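Sensor histidine kinase (Rhodopseudomonas palustris, PDB 3VA9) probably autophosphorylates on a histidine with ATP to start a two-component phosphorelay, and is represented here by its four-helix-bundle sensor domain. Local coordinates at residues E33-T36 and S37-F41; Q77-H80 and I81-R85. One frame throughout, in Å; residues are numbered along the deposited sequence.

Contact 1 (E33-T36 and S37-F41)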
loop_
_atom_site.group_PDB
_atom_site.type_symbol
_atom_site.label_atom_id
_atom_site.label_comp_id
_atom_site.label_asym_id
_atom_site.label_seq_id
_atom_site.Cartn_x
_atom_site.Cartn_y
_atom_site.Cartn_z
ATOM N N GLU A 33 0.289 -6.142 4.413
ATOM C CA GLU A 33 1.084 -7.345 4.208
ATOM C C GLU A 33 2.538 -7.036 3.818
ATOM O O GLU A 33 3.452 -7.729 4.250
ATOM C CB GLU A 33 0.411 -8.259 3.181
ATOM C CG GLU A 33 1.020 -9.648 3.098
ATOM C CD GLU A 33 0.989 -10.385 4.431
ATOM O OE1 GLU A 33 -0.107 -10.511 5.018
ATOM O OE2 GLU A 33 2.059 -10.845 4.890
ATOM N N ALA A 34 2.753 -5.988 3.022
ATOM C CA ALA A 34 4.112 -5.580 2.650
ATOM C C ALA A 34 4.876 -5.074 3.871
ATOM O O ALA A 34 6.040 -5.419 4.088
ATOM C CB ALA A 34 4.071 -4.500 1.561
ATOM N N GLU A 35 4.207 -4.246 4.667
ATOM C CA GLU A 35 4.802 -3.723 5.888
ATOM C C GLU A 35 5.111 -4.827 6.903
ATOM O O GLU A 35 6.236 -4.947 7.384
ATOM C CB GLU A 35 3.880 -2.682 6.521
ATOM C CG GLU A 35 4.500 -1.971 7.704
ATOM C CD GLU A 35 3.500 -1.095 8.413
ATOM O OE1 GLU A 35 3.410 0.092 8.053
ATOM O OE2 GLU A 35 2.795 -1.599 9.318
ATOM N N THR A 36 4.116 -5.647 7.219
ATOM C CA THR A 36 4.327 -6.694 8.204
ATOM C C THR A 36 5.406 -7.690 7.741
ATOM O O THR A 36 6.196 -8.179 8.548
ATOM C CB THR A 36 3.011 -7.419 8.569
ATOM O OG1 THR A 36 3.156 -8.042 9.850
ATOM C CG2 THR A 36 2.660 -8.486 7.526
ATOM N N SER A 37 5.458 -7.966 6.441
ATOM C CA SER A 37 6.447 -8.908 5.919
ATOM C C SER A 37 7.857 -8.334 6.014
ATOM O O SER A 37 8.790 -9.031 6.389
ATOM C CB SER A 37 6.123 -9.302 4.478
ATOM O OG SER A 37 4.919 -10.027 4.446
ATOM N N GLU A 38 7.998 -7.059 5.683
ATOM C CA GLU A 38 9.278 -6.377 5.808
ATOM C C GLU A 38 9.764 -6.381 7.259
ATOM O O GLU A 38 10.927 -6.659 7.532
ATOM C CB GLU A 38 9.181 -4.955 5.245
ATOM C CG GLU A 38 10.327 -4.045 5.634
ATOM C CD GLU A 38 10.025 -3.252 6.887
ATOM O OE1 GLU A 38 9.142 -2.377 6.821
ATOM O OE2 GLU A 38 10.660 -3.504 7.936
ATOM N N ARG A 39 8.867 -6.089 8.190
ATOM C CA ARG A 39 9.203 -6.158 9.615
ATOM C C ARG A 39 9.602 -7.559 10.043
ATOM O O ARG A 39 10.559 -7.729 10.785
ATOM C CB ARG A 39 8.044 -5.652 10.469
ATOM C CG ARG A 39 7.768 -4.204 10.204
ATOM C CD ARG A 39 6.723 -3.623 11.124
ATOM N NE ARG A 39 6.570 -2.212 10.798
ATOM C CZ ARG A 39 5.685 -1.398 11.350
ATOM N NH1 ARG A 39 4.852 -1.846 12.289
ATOM N NH2 ARG A 39 5.650 -0.129 10.967
ATOM N N GLY A 40 8.877 -8.561 9.566
ATOM C CA GLY A 40 9.221 -9.946 9.860
ATOM C C GLY A 40 10.608 -10.328 9.353
ATOM O O GLY A 40 11.333 -11.071 10.023
ATOM N N PHE A 41 10.980 -9.810 8.179
ATOM C CA PHE A 41 12.299 -10.061 7.577
ATOM C C PHE A 41 13.427 -9.416 8.382
ATOM O O PHE A 41 14.460 -10.045 8.630
ATOM C CB PHE A 41 12.337 -9.557 6.127
ATOM C CG PHE A 41 13.667 -9.763 5.428
ATOM C CD1 PHE A 41 14.248 -11.025 5.361
ATOM C CD2 PHE A 41 14.321 -8.697 4.820
ATOM C CE1 PHE A 41 15.465 -11.219 4.708
ATOM C CE2 PHE A 41 15.532 -8.885 4.159
ATOM C CZ PHE A 41 16.106 -10.151 4.103
#
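Arg39 leaves the helix with CG beside its own backbone N (chi1 -64°) and then runs extended to NE, while Glu35, one turn earlier, starts with CG opposite its N (chi1 -173°) and is also extended; the two chains therefore travel side by side in the same direction. Their flat ends stack, the carboxylate and guanidinium planes only 3° apart, with Glu35 CD 3.5 Å from Arg39 NH2. Glu35 OE2 sits above one guanidinium face, offset toward its rim, and 3.6 Å from Arg39 NH2. This is a long salt bridge of charge alone, since no N-H of the guanidinium aims at the oxygen. Long, oppositely charged chains suit such an i/i+4 site, where they can lie alongside each other. The other carboxylate oxygen, OE1, forms a salt bridge with Arg91 of helix 75-101, so Glu35 joins an i/i+4 pair on its own helix to a neighbour in the CHASE3 four-helix bundle.

On another side of helix 18-44, buried Ser37 turns its hydroxyl back on the preceding turn. Ser37 OG donates to Glu33 O at 2.7 Å, and Ser37 N reaches the same oxygen at 3.0 Å from the opposite face of the carbonyl plane. A short hydroxyl suits this place: its proton is taken up by a carbonyl of its own helix, while the residue packs on Ser52 of helix 47-70. Glu33 brings OE2 to 3.0 Å from Ser37 OG.

Contact 2 (Q77-H80 and I81-R85)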
loop_
_atom_site.group_PDB
_atom_site.type_symbol
_atom_site.label_atom_id
_atom_site.label_comp_id
_atom_site.label_asym_id
_atom_site.label_seq_id
_atom_site.Cartn_x
_atom_site.Cartn_y
_atom_site.Cartn_z
ATOM N N GLN A 77 -12.860 9.683 -9.377
ATOM C CA GLN A 77 -12.278 8.473 -8.808
ATOM C C GLN A 77 -10.873 8.209 -9.347
ATOM O O GLN A 77 -9.980 7.824 -8.597
ATOM C CB GLN A 77 -13.180 7.264 -9.061
ATOM C CG GLN A 77 -14.423 7.232 -8.194
ATOM C CD GLN A 77 -14.102 7.113 -6.719
ATOM O OE1 GLN A 77 -13.433 7.970 -6.144
ATOM N NE2 GLN A 77 -14.584 6.046 -6.097
ATOM N N ILE A 78 -10.692 8.407 -10.649
ATOM C CA ILE A 78 -9.385 8.262 -11.276
ATOM C C ILE A 78 -8.375 9.177 -10.596
ATOM O O ILE A 78 -7.232 8.782 -10.358
ATOM C CB ILE A 78 -9.438 8.569 -12.793
ATOM C CG1 ILE A 78 -10.167 7.448 -13.540
ATOM C CG2 ILE A 78 -8.034 8.746 -13.366
ATOM C CD1 ILE A 78 -9.485 6.093 -13.439
ATOM N N ALA A 79 -8.803 10.397 -10.278
ATOM C CA ALA A 79 -7.943 11.350 -9.581
ATOM C C ALA A 79 -7.603 10.843 -8.181
ATOM O O ALA A 79 -6.456 10.918 -7.748
ATOM C CB ALA A 79 -8.605 12.716 -9.508
ATOM N N HIS A 80 -8.602 10.318 -7.480
ATOM C CA HIS A 80 -8.389 9.767 -6.141
ATOM C C HIS A 80 -7.470 8.550 -6.165
ATOM O O HIS A 80 -6.690 8.339 -5.240
ATOM C CB HIS A 80 -9.716 9.406 -5.462
ATOM C CG HIS A 80 -10.547 10.593 -5.082
ATOM N ND1 HIS A 80 -10.025 11.694 -4.434
ATOM C CD2 HIS A 80 -11.869 10.843 -5.241
ATOM C CE1 HIS A 80 -10.986 12.575 -4.225
ATOM N NE2 HIS A 80 -12.113 12.085 -4.703
ATOM N N ILE A 81 -7.568 7.745 -7.216
ATOM C CA ILE A 81 -6.694 6.594 -7.344
ATOM C C ILE A 81 -5.271 7.053 -7.685
ATOM O O ILE A 81 -4.292 6.528 -7.144
ATOM C CB ILE A 81 -7.229 5.560 -8.358
ATOM C CG1 ILE A 81 -6.733 4.161 -7.994
ATOM C CG2 ILE A 81 -6.819 5.908 -9.766
ATOM C CD1 ILE A 81 -7.015 3.132 -9.054
ATOM N N ASP A 82 -5.159 8.055 -8.556
ATOM C CA ASP A 82 -3.862 8.654 -8.844
ATOM C C ASP A 82 -3.195 9.069 -7.547
ATOM O O ASP A 82 -2.021 8.782 -7.318
ATOM C CB ASP A 82 -4.010 9.874 -9.749
ATOM C CG ASP A 82 -4.250 9.501 -11.187
ATOM O OD1 ASP A 82 -3.967 8.339 -11.544
ATOM O OD2 ASP A 82 -4.717 10.372 -11.956
ATOM N N GLU A 83 -3.962 9.744 -6.697
ATOM C CA GLU A 83 -3.457 10.222 -5.413
ATOM C C GLU A 83 -3.015 9.088 -4.485
ATOM O O GLU A 83 -1.911 9.131 -3.935
ATOM C CB GLU A 83 -4.488 11.139 -4.749
ATOM C CG GLU A 83 -4.592 12.488 -5.457
ATOM C CD GLU A 83 -5.992 13.087 -5.440
ATOM O OE1 GLU A 83 -6.819 12.688 -4.591
ATOM O OE2 GLU A 83 -6.258 13.970 -6.286
ATOM N N LEU A 84 -3.865 8.075 -4.325
ATOM C CA LEU A 84 -3.507 6.889 -3.542
ATOM C C LEU A 84 -2.185 6.294 -4.045
ATOM O O LEU A 84 -1.281 5.998 -3.262
ATOM C CB LEU A 84 -4.610 5.829 -3.627
ATOM C CG LEU A 84 -4.259 4.479 -2.992
ATOM C CD1 LEU A 84 -4.133 4.619 -1.487
ATOM C CD2 LEU A 84 -5.289 3.406 -3.343
ATOM N N ARG A 85 -2.086 6.143 -5.363
ATOM C CA ARG A 85 -0.918 5.543 -6.004
ATOM C C ARG A 85 0.377 6.292 -5.723
ATOM O O ARG A 85 1.426 5.675 -5.521
ATOM C CB ARG A 85 -1.126 5.470 -7.514
ATOM C CG ARG A 85 0.013 4.780 -8.224
ATOM C CD ARG A 85 -0.454 3.446 -8.762
ATOM N NE ARG A 85 0.627 2.475 -8.878
ATOM C CZ ARG A 85 0.613 1.465 -9.741
ATOM N NH1 ARG A 85 -0.418 1.320 -10.567
ATOM N NH2 ARG A 85 1.626 0.611 -9.784
#
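Near the start of helix 75-101, one of the long helices of the CHASE3 four-helix bundle, His80 and Glu83 form an i/i+3 pair. The two side chains lie side by side and point the same way, with ring and carboxylate planes 78° apart. His80 ND1 makes a weak hydrogen bond to Glu83 OE1, 3.4 Å long with an N-H...O angle of 150°, the oxygen lying at the ring edge near its plane. Glu83 folds back to get there: CG stands beside its own backbone N (chi1 -72°), and Glu83 CD comes within 3.2 Å of Ala79 O. A small residue at Ala79 is compatible with this folding back, Ala79 CB lying 4.2 Å from Glu83 OE2.

Ile81 and Leu84 are buried against the neighbouring helices. Ile81 packs on Leu67 of helix 47-70, and Leu84 fits between that helix and helix 121-142, where branched aliphatic chains suit a buried seam. Ile81 CG2 occupies the position between backbone N and carbonyl carbon and abuts Ile78 O at 3.0 Å. Exposed Asp82, at the border with helix 47-70, lies obliquely across Ile78, Asp82 OD2 4.0 Å from Ile78 CG2, while its OD1 pairs with Arg68 of that helix. The carboxylate of Glu83 would favour a proton on His80 ND1 and probably raise the basicity of the imidazole, but the long bond implies a weak attraction.

From the N terminus, contact 1 comes first, late in helix 18-44, and contact 2 follows early in helix 75-101, after the whole of helix 47-70. Each joins consecutive turns of a single helix, so neither closes a long loop; they stand in series, without nesting or crossing. Their centres are 25 Å apart on opposite sides of the chain's centre, and their nearest atoms remain about 13 Å apart. Helix 47-70 links them indirectly: Ala56 and Ser52 pack against contact 1, whereas Leu64, Leu67 and Arg68 lie against contact 2. Contact 1 also meets helix 75-101 farther along, while contact 2 borders helix 121-142.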